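Mitochondrial edited mRNA stability factor 1 (Trypanosoma brucei, PDB 6NL1) is a Nudix-family protein that processes the 5' ends of mitochondrial mRNAs, probably as a pyrophosphohydrolase, and so probably contributes to the stability of edited transcripts. Local coordinates at residues Lys242-Leu245 with Arg249-Glu252. Numbering follows the deposited sequence.
Sequences KWTL and RYKE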
ATOM      1  N   LYS A 242       3.932   5.352  -2.347  1.00 24.21           N
ATOM      2  CA  LYS A 242       3.665   4.469  -1.221  1.00 29.39           C
ATOM      3  C   LYS A 242       2.305   4.734  -0.589  1.00 26.03           C
ATOM      4  O   LYS A 242       1.285   4.331  -1.145  1.00 25.70           O
ATOM      5  CB  LYS A 242       4.772   4.576  -0.182  1.00 16.65           C
ATOM      6  CG  LYS A 242       6.141   4.077  -0.654  1.00 25.03           C
ATOM      7  CD  LYS A 242       7.133   4.171   0.518  1.00 37.68           C
ATOM      8  CE  LYS A 242       8.535   3.898   0.097  1.00 47.28           C
ATOM      9  NZ  LYS A 242       9.462   4.034   1.251  1.00 39.57           N
ATOM     10  N   TRP A 243       2.291   5.409   0.563  1.00 20.85           N
ATOM     11  CA  TRP A 243       1.042   5.705   1.269  1.00 25.46           C
ATOM     12  C   TRP A 243       1.061   7.054   1.997  1.00 26.30           C
ATOM     13  O   TRP A 243       2.123   7.626   2.255  1.00 24.36           O
ATOM     14  CB  TRP A 243       0.697   4.581   2.254  1.00 23.67           C
ATOM     15  CG  TRP A 243       1.652   4.483   3.419  1.00 29.33           C
ATOM     16  CD1 TRP A 243       1.577   5.173   4.605  1.00 24.13           C
ATOM     17  CD2 TRP A 243       2.828   3.662   3.507  1.00 21.22           C
ATOM     18  NE1 TRP A 243       2.637   4.822   5.422  1.00 30.61           N
ATOM     19  CE2 TRP A 243       3.416   3.900   4.771  1.00 20.84           C
ATOM     20  CE3 TRP A 243       3.436   2.744   2.644  1.00 29.13           C
ATOM     21  CZ2 TRP A 243       4.578   3.254   5.188  1.00 34.76           C
ATOM     22  CZ3 TRP A 243       4.589   2.098   3.060  1.00 26.36           C
ATOM     23  CH2 TRP A 243       5.155   2.363   4.317  1.00 30.14           C
ATOM     24  N   THR A 244      -0.126   7.557   2.322  1.00 25.80           N
ATOM     25  CA  THR A 244      -0.262   8.766   3.127  1.00 25.98           C
ATOM     26  C   THR A 244       0.010   8.477   4.604  1.00 26.53           C
ATOM     27  O   THR A 244      -0.603   7.590   5.193  1.00 34.18           O
ATOM     28  CB  THR A 244      -1.691   9.337   3.043  1.00 23.51           C
ATOM     29  OG1 THR A 244      -2.623   8.322   3.437  1.00 29.38           O
ATOM     30  CG2 THR A 244      -2.031   9.789   1.616  1.00 23.42           C
ATOM     31  N   LEU A 245       0.934   9.226   5.199  1.00 26.05           N
ATOM     32  CA  LEU A 245       1.104   9.225   6.648  1.00 24.23           C
ATOM     33  C   LEU A 245      -0.123   9.877   7.282  1.00 29.55           C
ATOM     34  O   LEU A 245      -0.868  10.608   6.613  1.00 30.27           O
ATOM     35  CB  LEU A 245       2.374  10.001   7.040  1.00 24.73           C
ATOM     36  CG  LEU A 245       3.694   9.480   6.466  1.00 33.15           C
ATOM     37  CD1 LEU A 245       4.817  10.490   6.647  1.00 26.48           C
ATOM     38  CD2 LEU A 245       4.060   8.157   7.108  1.00 32.58           C
ATOM     39  N   ARG A 249      -1.489  15.145   3.394  1.00 30.00           N
ATOM     40  CA  ARG A 249      -2.351  15.306   2.222  1.00 35.19           C
ATOM     41  C   ARG A 249      -1.909  14.362   1.098  1.00 32.88           C
ATOM     42  O   ARG A 249      -0.751  13.951   1.045  1.00 31.03           O
ATOM     43  CB  ARG A 249      -2.330  16.759   1.743  1.00 31.30           C
ATOM     44  CG  ARG A 249      -3.042  17.737   2.673  1.00 44.87           C
ATOM     45  CD  ARG A 249      -2.963  19.184   2.176  1.00 47.73           C
ATOM     46  NE  ARG A 249      -3.338  19.305   0.769  1.00105.87           N
ATOM     47  CZ  ARG A 249      -4.590  19.320   0.319  1.00113.07           C
ATOM     48  NH1 ARG A 249      -5.609  19.217   1.166  1.00 87.23           N
ATOM     49  NH2 ARG A 249      -4.825  19.432  -0.984  1.00104.60           N
ATOM     50  N   TYR A 250      -2.836  14.030   0.203  1.00 27.12           N
ATOM     51  CA  TYR A 250      -2.597  13.061  -0.877  1.00 23.46           C
ATOM     52  C   TYR A 250      -1.419  13.403  -1.787  1.00 25.64           C
ATOM     53  O   TYR A 250      -0.516  12.585  -1.991  1.00 26.42           O
ATOM     54  CB  TYR A 250      -3.854  12.898  -1.732  1.00 30.58           C
ATOM     55  CG  TYR A 250      -5.020  12.321  -0.980  1.00 42.00           C
ATOM     56  CD1 TYR A 250      -6.325  12.676  -1.292  1.00 45.85           C
ATOM     57  CD2 TYR A 250      -4.816  11.418   0.049  1.00 36.71           C
ATOM     58  CE1 TYR A 250      -7.395  12.138  -0.594  1.00 65.91           C
ATOM     59  CE2 TYR A 250      -5.869  10.884   0.744  1.00 36.09           C
ATOM     60  CZ  TYR A 250      -7.152  11.237   0.424  1.00 40.86           C
ATOM     61  OH  TYR A 250      -8.184  10.685   1.135  1.00 57.57           O
ATOM     62  N   LYS A 251      -1.434  14.608  -2.340  1.00 25.34           N
ATOM     63  CA  LYS A 251      -0.383  15.003  -3.273  1.00 29.07           C
ATOM     64  C   LYS A 251       0.975  15.070  -2.574  1.00 34.45           C
ATOM     65  O   LYS A 251       1.989  14.612  -3.103  1.00 32.08           O
ATOM     66  CB  LYS A 251      -0.718  16.341  -3.932  1.00 22.37           C
ATOM     67  CG  LYS A 251       0.223  16.689  -5.076  1.00 39.07           C
ATOM     68  CD  LYS A 251       0.000  18.110  -5.570  1.00 34.06           C
ATOM     69  CE  LYS A 251      -1.172  18.189  -6.527  1.00 32.85           C
ATOM     70  NZ  LYS A 251      -1.186  19.523  -7.203  1.00 39.30           N
ATOM     71  N   GLU A 252       0.978  15.638  -1.374  1.00 30.12           N
ATOM     72  CA  GLU A 252       2.177  15.702  -0.544  1.00 29.78           C
ATOM     73  C   GLU A 252       2.774  14.298  -0.383  1.00 26.42           C
ATOM     74  O   GLU A 252       3.983  14.106  -0.503  1.00 25.43           O
ATOM     75  CB  GLU A 252       1.800  16.294   0.820  1.00 28.94           C
ATOM     76  CG  GLU A 252       2.928  16.480   1.806  1.00 65.88           C
ATOM     77  CD  GLU A 252       2.435  16.992   3.166  1.00 95.86           C
ATOM     78  OE1 GLU A 252       1.201  17.190   3.344  1.00 47.11           O
ATOM     79  OE2 GLU A 252       3.289  17.191   4.060  1.00 68.50           O
TER
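Thr244 meets Tyr250 where the loop of the Nudix fold that follows strand 235-238 runs into helix 250-262, the helix of the loop-helix Nudix motif. The contact is small, burying 96 Å² in all, and rests on van der Waals packing, with no polar bond between the two segments. The methyl CG2 of Thr244 comes up to the edge of the Tyr250 ring, lying near the ring plane instead of over a face. Thr244 CG2 sits 3.6 Å from Tyr250 CD2 and rather farther, 4.1 Å, from CE2 of the same ring, so one side of the ring takes the whole touch. The first carbon of the Thr244 side chain points toward the helix, whereas that of Tyr250 points away from the loop. The ring of Tyr250 is nevertheless brought back beside the methyl because CG lies next to the backbone N, opposite the carbonyl carbon (chi1 -64°). On Thr244, the first torsion (chi1 56°) divides the work of the two branches: CG2 faces the tyrosine, while OG1 is taken by the backbone N of Val199 and Tyr250 OH by the carbonyl O of Asp197, so both side chains tie the motif to the segment leading into strand 200-207. Trp121 of helix 120-129 packs edge-to-face with Trp243 and bonds through NE1 to the carbonyl O of Thr244. The side chain of Thr244 stands about 8 Å from that of Val288, a GDP-binding residue; no ligand is bound here. Arg249, poorly ordered, holds the N-cap position, and the extended side chain of Glu252 reaches back to this helix start as in one half of a capping box: the backbone N of Arg249 makes a weak hydrogen bond of 3.4 Å to Glu252 OE1, with an N-H...O angle of 158°.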